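Local structure of 2'-deoxycytidine 5'-triphosphate deaminase (Agrobacterium tumefaciens, 2R9Q) at residues Pro112-Ser115 / Thr116-Asp120; Leu100-Pro103 / Ala104-Ala108; Ala31-Asp34 / Val35-Gln39; Arg19-Ala23 / Gly24-Lys28. The protein probably catalyses the hydrolytic deamination of dCTP to dUTP. All coordinates share one frame; numbering follows the deposited sequence.

Contact 1 of 4, residues Pro112-Ser115 / Thr116-Asp120; sequences PKSS and TGRLD
The backbone N of R118 bonds to S114 O at 3.2 Å, with an angle of 148° at the hydrogen. This is the i to i+4 bond of the short helix 114-118. K113 holds the N-cap position, and its carbonyl oxygen takes two weak bonds from the first turn. T116 N lies 2.9 Å from K113 O but approaches at a bent angle, and G117 N lies 3.3 Å from the same K113 O. A water joins two neighbouring hydroxyls. It is 2.8 Å from S115 OG and donates to T116 OG1 at 3.0 Å. T116 OG1 is also bonded to the carbonyl oxygen of L163. The methyl CG2 of T116 meets P112 CB at 4.1 Å. R118 CG stands beside its own backbone N (chi1 -48°), 3.3 Å from S114 O, and a bend at chi2 (-68°) then turns the rest of the chain. Farther out, R118 NH1 bonds to the backbone of a bound peptide. K113 NZ makes a salt bridge to D44. The run S114-S115-T116-G117-R118 resembles the serine-arginine motif of the dUTPase clan, which in relatives contacts the nucleotide phosphates; a like role here is only inferred. The helix links strand 106-112 to strand 121-127. P112 and T116 pack on T123 of the latter, and K113 lies against R162 and Q165 of strand 162-170.

Contact 2 of 4, residues Leu100-Pro103 / Ala104-Ala108; sequences LALP and ADMSA
P103 to M106 forms a type I beta turn, closed by the bond from M106 N to P103 O at 2.8 Å. The angle at the hydrogen is 157°. The side chains of the two end residues lie side by side and point the same way. CG of M106 is anti to its backbone N (chi1 -171°), and the chain runs straight through chi2, which places M106 SD 4.0 Å from P103 CD. The bend at chi3 (-61°) then swings the terminal methyl alongside the proline ring, where M106 CE touches P103 CG at 3.8 Å. D105 reaches back from within the turn, and its OD1 comes 3.5 Å from P103 CB. L102 packs from the strand side of the turn. Its CD2 methyl is 3.6 Å from M106 O, while L102 CG and M106 CG are 4.2 Å apart. L102 and M106 are both buried, whereas A104 and D105, at the middle of the turn, are exposed. Beyond the turn, L102 also rests on I136, M106 touches L13, and P103 meets K26. The arrangement amounts to a type I turn that carries the chain from strand 91-101 of one antiparallel sheet to strand 106-112 of another, within the mainly beta N-terminal domain, which belongs to the dUTPase clan.

Contact 3 of 4, residues Ala31-Asp34 / Val35-Gln39; sequences ADLD and VDQVQ
D34 and Q37 are the end residues of a type I beta turn that leads into a short, weakly bonded strand about 38-39. Q37 N bonds to D34 O at 3.0 Å. The side chain of Q37 returns a second bond. Its OE1 accepts D34 N at 2.9 Å, in the amide plane and on a lone pair, with 160° at the hydrogen. Q37 starts out opposite its own N (chi1 -153°) and stays extended from there, which carries the amide across the turn. OE1 of Q37 also lies 3.3 Å from L33 CA. The other end of the amide, NE2, bonds to the carbonyl oxygen of D44, and this should help fix the amide's rotation. D36 bends back over the turn, its OD1 3.4 Å from D34 CB. The carboxylates of D34 and D36 come near each other, with D34 OD2 and D36 OD1 4.4 Å apart. Both form salt bridges to R162, which probably offsets their repulsion. L33 CD1 packs against V38 CG2 at 3.9 Å. The result is a beta turn braced by a side-chain amide bonding back to the backbone N of its first residue.

Contact 4 of 4, residues Arg19-Ala23 / Gly24-Lys28; sequences RALFA and GDKLK
L21 and F22 offer their carbonyl oxygens to the residues that follow the helix. L21 O accepts two donors. K26 N lies 2.8 Å from L21 O, nearly in line with the carbonyl bond, and L27 N lies 3.2 Å from L21 O, well above the carbonyl plane. D25 N bonds to F22 O at 3.2 Å. The bonds of K26 and D25 make a Schellman motif, with D25 as the C-prime residue at positive phi (49°). One residue earlier, G24 N still bonds to A20 O, as in the helix.

The side chains pack round this end. L21 CD2 touches K26 CB at 3.6 Å, the two chains crossing at about a right angle. K26 bends at chi2 and chi4, which brings its NZ back to G24 O at 2.7 Å. With chi1 at -170°, the F22 ring swings past its own carbonyl carbon toward the backbone of 27-28. Its CD1 lies 3.1 Å from L27 O, and K28 C sits at the ring edge. A water donates to both F22 O and L27 O, and lies over the centre of one face of the F22 ring. F22 CA also makes a CH···O contact with L27 O.

Farther out, L21 packs on L13, and F22 rests on S29 and L33. Helix 15-23 thus turns sharply into strand 27-28. That strand pairs antiparallel with strand 91-101 through K26 to A101 and K28 to S99, and L27 packs on L100.

All four contacts lie within the N-terminal domain. Contacts 2 and 4 are neighbours, with centres about 11 Å apart. M106 SD meets L21 CD1 at 3.7 Å, and L102 CD1 lies 4.0 Å from K26 O. Contact 3 follows contact 4 in the chain, with centres about 12 Å apart. There V38 CB packs on R19 NH1 at 3.9 Å. Contact 1 touches none of the others across space but follows contact 2 along strand 106-112, their centres about 26 Å apart. Its nearest atoms are about 5 Å from contact 3, and D44 is the shared residue that bridges the two. The bound peptide lies at contact 1, where L119 also packs on it.

Contact 1 of 4, residues Pro112-Ser115 / Thr116-Asp120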
loop_
_atom_site.group_PDB
_atom_site.type_symbol
_atom_site.label_atom_id
_atom_site.label_comp_id
_atom_site.label_asym_id
_atom_site.label_seq_id
_atom_site.Cartn_x
_atom_site.Cartn_y
_atom_site.Cartn_z
ATOM N N PRO B 112 18.508 -5.304 -17.826
ATOM C CA PRO B 112 17.275 -5.885 -18.336
ATOM C C PRO B 112 17.045 -5.626 -19.803
ATOM O O PRO B 112 17.438 -4.605 -20.304
ATOM C CB PRO B 112 16.200 -5.217 -17.497
ATOM C CG PRO B 112 16.845 -3.997 -16.948
ATOM C CD PRO B 112 18.248 -4.333 -16.749
ATOM N N LYS B 113 16.435 -6.578 -20.494
ATOM C CA LYS B 113 15.899 -6.324 -21.817
ATOM C C LYS B 113 14.821 -5.292 -21.698
ATOM O O LYS B 113 14.193 -5.152 -20.642
ATOM C CB LYS B 113 15.309 -7.588 -22.418
ATOM C CG LYS B 113 16.333 -8.652 -22.731
ATOM C CD LYS B 113 15.691 -10.004 -22.908
ATOM C CE LYS B 113 14.687 -10.048 -24.034
ATOM N NZ LYS B 113 15.355 -9.728 -25.318
ATOM N N SER B 114 14.595 -4.545 -22.771
ATOM C CA SER B 114 13.701 -3.404 -22.669
ATOM C C SER B 114 12.267 -3.817 -22.433
ATOM O O SER B 114 11.542 -3.130 -21.742
ATOM C CB SER B 114 13.835 -2.461 -23.856
ATOM O OG SER B 114 13.697 -3.148 -25.046
ATOM N N SER B 115 11.874 -4.953 -22.987
ATOM C CA SER B 115 10.561 -5.522 -22.729
ATOM C C SER B 115 10.402 -5.938 -21.264
ATOM O O SER B 115 9.293 -5.970 -20.752
ATOM C CB SER B 115 10.300 -6.693 -23.652
ATOM O OG SER B 115 11.181 -7.758 -23.384
ATOM N N THR B 116 11.512 -6.234 -20.589
ATOM C CA THR B 116 11.484 -6.550 -19.168
ATOM C C THR B 116 11.079 -5.324 -18.386
ATOM O O THR B 116 10.285 -5.424 -17.473
ATOM C CB THR B 116 12.828 -7.157 -18.684
ATOM O OG1 THR B 116 13.056 -8.364 -19.399
ATOM C CG2 THR B 116 12.838 -7.493 -17.166
ATOM N N GLY B 117 11.606 -4.167 -18.767
ATOM C CA GLY B 117 11.260 -2.938 -18.117
ATOM C C GLY B 117 9.820 -2.528 -18.340
ATOM O O GLY B 117 9.196 -1.979 -17.445
ATOM N N ARG B 118 9.284 -2.799 -19.534
ATOM C CA ARG B 118 7.902 -2.440 -19.832
ATOM C C ARG B 118 6.903 -3.206 -18.965
ATOM O O ARG B 118 5.741 -2.804 -18.869
ATOM C CB ARG B 118 7.531 -2.692 -21.287
ATOM C CG ARG B 118 8.450 -2.191 -22.355
ATOM C CD ARG B 118 8.535 -0.696 -22.514
ATOM N NE ARG B 118 9.727 -0.391 -23.321
ATOM C CZ ARG B 118 9.759 -0.242 -24.637
ATOM N NH1 ARG B 118 8.656 -0.272 -25.363
ATOM N NH2 ARG B 118 10.917 -0.029 -25.227
ATOM N N LEU B 119 7.342 -4.309 -18.355
ATOM C CA LEU B 119 6.510 -5.087 -17.487
ATOM C C LEU B 119 6.870 -4.854 -16.040
ATOM O O LEU B 119 6.392 -5.584 -15.177
ATOM C CB LEU B 119 6.646 -6.566 -17.791
ATOM C CG LEU B 119 5.799 -7.257 -18.857
ATOM C CD1 LEU B 119 5.453 -6.360 -20.005
ATOM C CD2 LEU B 119 6.534 -8.513 -19.338
ATOM N N ASP B 120 7.731 -3.873 -15.790
ATOM C CA ASP B 120 8.117 -3.451 -14.440
ATOM C C ASP B 120 8.659 -4.614 -13.599
ATOM O O ASP B 120 8.277 -4.766 -12.445
ATOM C CB ASP B 120 6.897 -2.786 -13.766
ATOM C CG ASP B 120 7.246 -1.869 -12.593
ATOM O OD1 ASP B 120 8.321 -1.213 -12.530
ATOM O OD2 ASP B 120 6.368 -1.779 -11.729
HETATM O O HOH W 1 11.558 -9.870 -21.554
#

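Contact 2 of 4, residues Leu100-Pro103 / Ala104-Ala108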
loop_
_atom_site.group_PDB
_atom_site.type_symbol
_atom_site.label_atom_id
_atom_site.label_comp_id
_atom_site.label_asym_id
_atom_site.label_seq_id
_atom_site.Cartn_x
_atom_site.Cartn_y
_atom_site.Cartn_z
ATOM N N LEU B 100 30.141 -18.882 -17.654
ATOM C CA LEU B 100 31.299 -18.192 -18.196
ATOM C C LEU B 100 32.648 -18.808 -17.788
ATOM O O LEU B 100 32.784 -19.399 -16.725
ATOM C CB LEU B 100 31.250 -16.704 -17.818
ATOM C CG LEU B 100 30.064 -15.867 -18.322
ATOM C CD1 LEU B 100 30.093 -14.507 -17.640
ATOM C CD2 LEU B 100 30.037 -15.728 -19.876
ATOM N N ALA B 101 33.604 -18.695 -18.709
ATOM C CA ALA B 101 35.039 -18.819 -18.452
ATOM C C ALA B 101 35.722 -17.714 -19.300
ATOM O O ALA B 101 36.207 -17.940 -20.403
ATOM C CB ALA B 101 35.524 -20.198 -18.816
ATOM N N LEU B 102 35.702 -16.495 -18.774
ATOM C CA LEU B 102 36.172 -15.303 -19.484
ATOM C C LEU B 102 37.717 -15.164 -19.566
ATOM O O LEU B 102 38.422 -15.379 -18.571
ATOM C CB LEU B 102 35.586 -14.050 -18.818
ATOM C CG LEU B 102 34.390 -13.332 -19.473
ATOM C CD1 LEU B 102 33.404 -14.282 -20.119
ATOM C CD2 LEU B 102 33.719 -12.427 -18.431
ATOM N N PRO B 103 38.241 -14.780 -20.750
ATOM C CA PRO B 103 39.627 -14.296 -20.865
ATOM C C PRO B 103 39.931 -13.212 -19.827
ATOM O O PRO B 103 39.084 -12.348 -19.606
ATOM C CB PRO B 103 39.674 -13.692 -22.273
ATOM C CG PRO B 103 38.614 -14.406 -23.039
ATOM C CD PRO B 103 37.545 -14.791 -22.044
ATOM N N ALA B 104 41.119 -13.241 -19.221
ATOM C CA ALA B 104 41.472 -12.354 -18.100
ATOM C C ALA B 104 41.405 -10.837 -18.383
ATOM O O ALA B 104 41.345 -10.035 -17.442
ATOM C CB ALA B 104 42.858 -12.724 -17.543
ATOM N N ASP B 105 41.430 -10.460 -19.666
ATOM C CA ASP B 105 41.246 -9.047 -20.092
ATOM C C ASP B 105 39.779 -8.646 -20.407
ATOM O O ASP B 105 39.488 -7.482 -20.701
ATOM C CB ASP B 105 42.164 -8.717 -21.290
ATOM C CG ASP B 105 41.807 -9.488 -22.570
ATOM O OD1 ASP B 105 41.483 -10.700 -22.520
ATOM O OD2 ASP B 105 41.880 -8.867 -23.652
ATOM N N MET B 106 38.885 -9.632 -20.340
ATOM C CA MET B 106 37.489 -9.493 -20.712
ATOM C C MET B 106 36.619 -9.497 -19.462
ATOM O O MET B 106 36.723 -10.388 -18.618
ATOM C CB MET B 106 37.067 -10.633 -21.647
ATOM C CG MET B 106 35.687 -10.469 -22.271
ATOM S SD MET B 106 35.188 -11.816 -23.356
ATOM C CE MET B 106 36.498 -11.726 -24.611
ATOM N N SER B 107 35.790 -8.463 -19.366
ATOM C CA SER B 107 34.767 -8.330 -18.340
ATOM C C SER B 107 33.371 -8.245 -18.968
ATOM O O SER B 107 33.224 -8.254 -20.186
ATOM C CB SER B 107 35.040 -7.088 -17.476
ATOM O OG SER B 107 34.752 -5.886 -18.161
ATOM N N ALA B 108 32.342 -8.194 -18.134
ATOM C CA ALA B 108 30.999 -7.955 -18.635
ATOM C C ALA B 108 30.064 -7.240 -17.652
ATOM O O ALA B 108 30.291 -7.223 -16.454
ATOM C CB ALA B 108 30.387 -9.243 -19.176
#

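Contact 3 of 4, residues Ala31-Asp34 / Val35-Gln39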
loop_
_atom_site.group_PDB
_atom_site.type_symbol
_atom_site.label_atom_id
_atom_site.label_comp_id
_atom_site.label_asym_id
_atom_site.label_seq_id
_atom_site.Cartn_x
_atom_site.Cartn_y
_atom_site.Cartn_z
ATOM N N ALA B 31 22.263 -25.579 -23.532
ATOM C CA ALA B 31 21.772 -25.976 -24.852
ATOM C C ALA B 31 22.290 -25.038 -25.934
ATOM O O ALA B 31 22.904 -24.012 -25.648
ATOM C CB ALA B 31 20.258 -26.011 -24.867
ATOM N N ASP B 32 22.062 -25.412 -27.188
ATOM C CA ASP B 32 22.420 -24.547 -28.307
ATOM C C ASP B 32 21.713 -23.218 -28.076
ATOM O O ASP B 32 20.603 -23.207 -27.581
ATOM C CB ASP B 32 22.000 -25.165 -29.650
ATOM N N LEU B 33 22.361 -22.118 -28.434
ATOM C CA LEU B 33 21.765 -20.797 -28.321
ATOM C C LEU B 33 20.510 -20.712 -29.189
ATOM O O LEU B 33 20.347 -21.502 -30.091
ATOM C CB LEU B 33 22.784 -19.702 -28.665
ATOM C CG LEU B 33 24.138 -19.749 -27.908
ATOM C CD1 LEU B 33 25.084 -18.611 -28.326
ATOM C CD2 LEU B 33 23.945 -19.775 -26.381
ATOM N N ASP B 34 19.574 -19.830 -28.834
ATOM C CA ASP B 34 18.459 -19.468 -29.718
ATOM C C ASP B 34 19.057 -18.791 -30.962
ATOM O O ASP B 34 20.079 -18.120 -30.867
ATOM C CB ASP B 34 17.463 -18.483 -29.061
ATOM C CG ASP B 34 16.814 -19.010 -27.775
ATOM O OD1 ASP B 34 16.768 -20.246 -27.544
ATOM O OD2 ASP B 34 16.331 -18.146 -26.986
ATOM N N VAL B 35 18.422 -18.957 -32.118
ATOM C CA VAL B 35 18.914 -18.313 -33.352
ATOM C C VAL B 35 19.077 -16.807 -33.143
ATOM O O VAL B 35 20.062 -16.216 -33.591
ATOM C CB VAL B 35 18.013 -18.614 -34.610
ATOM C CG1 VAL B 35 16.547 -18.296 -34.336
ATOM C CG2 VAL B 35 18.550 -17.863 -35.860
ATOM N N ASP B 36 18.145 -16.220 -32.389
ATOM C CA ASP B 36 18.103 -14.786 -32.150
ATOM C C ASP B 36 18.614 -14.374 -30.765
ATOM O O ASP B 36 18.292 -13.276 -30.280
ATOM C CB ASP B 36 16.674 -14.301 -32.363
ATOM C CG ASP B 36 15.700 -14.900 -31.381
ATOM O OD1 ASP B 36 15.935 -16.010 -30.867
ATOM O OD2 ASP B 36 14.685 -14.251 -31.116
ATOM N N GLN B 37 19.438 -15.228 -30.149
ATOM C CA GLN B 37 19.882 -14.997 -28.769
ATOM C C GLN B 37 21.007 -13.983 -28.667
ATOM O O GLN B 37 21.084 -13.243 -27.674
ATOM C CB GLN B 37 20.296 -16.283 -28.073
ATOM C CG GLN B 37 20.124 -16.216 -26.583
ATOM C CD GLN B 37 20.624 -17.458 -25.888
ATOM O OE1 GLN B 37 20.391 -18.561 -26.346
ATOM N NE2 GLN B 37 21.309 -17.280 -24.775
ATOM N N VAL B 38 21.857 -13.949 -29.691
ATOM C CA VAL B 38 22.986 -13.024 -29.748
ATOM C C VAL B 38 22.530 -11.749 -30.457
ATOM O O VAL B 38 22.073 -11.776 -31.605
ATOM C CB VAL B 38 24.220 -13.640 -30.461
ATOM C CG1 VAL B 38 25.416 -12.681 -30.405
ATOM C CG2 VAL B 38 24.569 -15.035 -29.854
ATOM N N GLN B 39 22.601 -10.646 -29.731
ATOM C CA GLN B 39 22.241 -9.359 -30.249
ATOM C C GLN B 39 23.530 -8.769 -30.810
ATOM O O GLN B 39 24.615 -9.333 -30.591
ATOM C CB GLN B 39 21.616 -8.484 -29.146
ATOM C CG GLN B 39 20.455 -9.124 -28.373
ATOM C CD GLN B 39 19.320 -9.524 -29.256
ATOM O OE1 GLN B 39 19.087 -8.921 -30.299
ATOM N NE2 GLN B 39 18.620 -10.574 -28.869
#

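Contact 4 of 4, residues Arg19-Ala23 / Gly24-Lys28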
loop_
_atom_site.group_PDB
_atom_site.type_symbol
_atom_site.label_atom_id
_atom_site.label_comp_id
_atom_site.label_asym_id
_atom_site.label_seq_id
_atom_site.Cartn_x
_atom_site.Cartn_y
_atom_site.Cartn_z
ATOM N N ARG B 19 29.706 -15.083 -30.519
ATOM C CA ARG B 19 29.612 -16.406 -31.107
ATOM C C ARG B 19 30.946 -17.170 -31.096
ATOM O O ARG B 19 30.956 -18.340 -30.833
ATOM C CB ARG B 19 29.034 -16.314 -32.518
ATOM C CG ARG B 19 27.523 -16.185 -32.483
ATOM C CD ARG B 19 26.922 -16.287 -33.819
ATOM N NE ARG B 19 26.739 -14.974 -34.403
ATOM C CZ ARG B 19 25.576 -14.353 -34.567
ATOM N NH1 ARG B 19 24.426 -14.891 -34.193
ATOM N NH2 ARG B 19 25.570 -13.149 -35.115
ATOM N N ALA B 20 32.057 -16.481 -31.367
ATOM C CA ALA B 20 33.407 -17.067 -31.290
ATOM C C ALA B 20 33.728 -17.542 -29.875
ATOM O O ALA B 20 34.306 -18.603 -29.713
ATOM C CB ALA B 20 34.442 -16.082 -31.768
ATOM N N LEU B 21 33.335 -16.749 -28.867
ATOM C CA LEU B 21 33.431 -17.116 -27.450
ATOM C C LEU B 21 32.680 -18.393 -27.114
ATOM O O LEU B 21 33.131 -19.164 -26.270
ATOM C CB LEU B 21 32.856 -16.018 -26.562
ATOM C CG LEU B 21 33.643 -14.767 -26.236
ATOM C CD1 LEU B 21 32.787 -13.906 -25.312
ATOM C CD2 LEU B 21 34.983 -15.122 -25.607
ATOM N N PHE B 22 31.517 -18.592 -27.726
ATOM C CA PHE B 22 30.773 -19.822 -27.514
ATOM C C PHE B 22 31.471 -21.015 -28.227
ATOM O O PHE B 22 31.541 -22.125 -27.685
ATOM C CB PHE B 22 29.294 -19.670 -27.946
ATOM C CG PHE B 22 28.420 -20.818 -27.525
ATOM C CD1 PHE B 22 27.992 -20.937 -26.203
ATOM C CD2 PHE B 22 28.045 -21.805 -28.443
ATOM C CE1 PHE B 22 27.203 -22.017 -25.802
ATOM C CE2 PHE B 22 27.241 -22.893 -28.044
ATOM C CZ PHE B 22 26.825 -22.992 -26.723
ATOM N N ALA B 23 32.002 -20.760 -29.423
ATOM C CA ALA B 23 32.686 -21.780 -30.214
ATOM C C ALA B 23 34.015 -22.194 -29.582
ATOM O O ALA B 23 34.471 -23.297 -29.779
ATOM C CB ALA B 23 32.895 -21.284 -31.642
ATOM N N GLY B 24 34.627 -21.307 -28.813
ATOM C CA GLY B 24 35.847 -21.629 -28.082
ATOM C C GLY B 24 35.609 -21.933 -26.618
ATOM O O GLY B 24 36.538 -21.855 -25.827
ATOM N N ASP B 25 34.366 -22.266 -26.259
ATOM C CA ASP B 25 33.949 -22.568 -24.863
ATOM C C ASP B 25 34.380 -21.552 -23.751
ATOM O O ASP B 25 34.603 -21.945 -22.610
ATOM C CB ASP B 25 34.365 -24.017 -24.496
ATOM C CG ASP B 25 33.290 -25.050 -24.843
ATOM O OD1 ASP B 25 32.466 -25.403 -23.964
ATOM O OD2 ASP B 25 33.276 -25.525 -25.996
ATOM N N LYS B 26 34.488 -20.265 -24.075
ATOM C CA LYS B 26 34.719 -19.236 -23.048
ATOM C C LYS B 26 33.380 -18.731 -22.468
ATOM O O LYS B 26 33.339 -18.068 -21.428
ATOM C CB LYS B 26 35.521 -18.051 -23.600
ATOM C CG LYS B 26 36.867 -18.369 -24.285
ATOM C CD LYS B 26 37.707 -19.433 -23.590
ATOM C CE LYS B 26 38.960 -19.794 -24.415
ATOM N NZ LYS B 26 38.650 -20.204 -25.811
ATOM N N LEU B 27 32.310 -19.032 -23.191
ATOM C CA LEU B 27 30.936 -18.819 -22.784
ATOM C C LEU B 27 30.192 -20.136 -23.068
ATOM O O LEU B 27 30.269 -20.686 -24.172
ATOM C CB LEU B 27 30.344 -17.612 -23.544
ATOM C CG LEU B 27 28.837 -17.430 -23.766
ATOM C CD1 LEU B 27 28.002 -17.379 -22.455
ATOM C CD2 LEU B 27 28.615 -16.167 -24.624
ATOM N N LYS B 28 29.539 -20.679 -22.045
ATOM C CA LYS B 28 28.863 -21.961 -22.166
ATOM C C LYS B 28 27.380 -21.824 -21.953
ATOM O O LYS B 28 26.915 -20.836 -21.399
ATOM C CB LYS B 28 29.406 -22.977 -21.149
ATOM C CG LYS B 28 30.817 -23.481 -21.398
ATOM C CD LYS B 28 31.787 -22.942 -20.375
ATOM C CE LYS B 28 32.950 -23.886 -20.208
ATOM N NZ LYS B 28 32.554 -25.149 -19.513
HETATM O O HOH W 2 30.353 -23.618 -25.492
#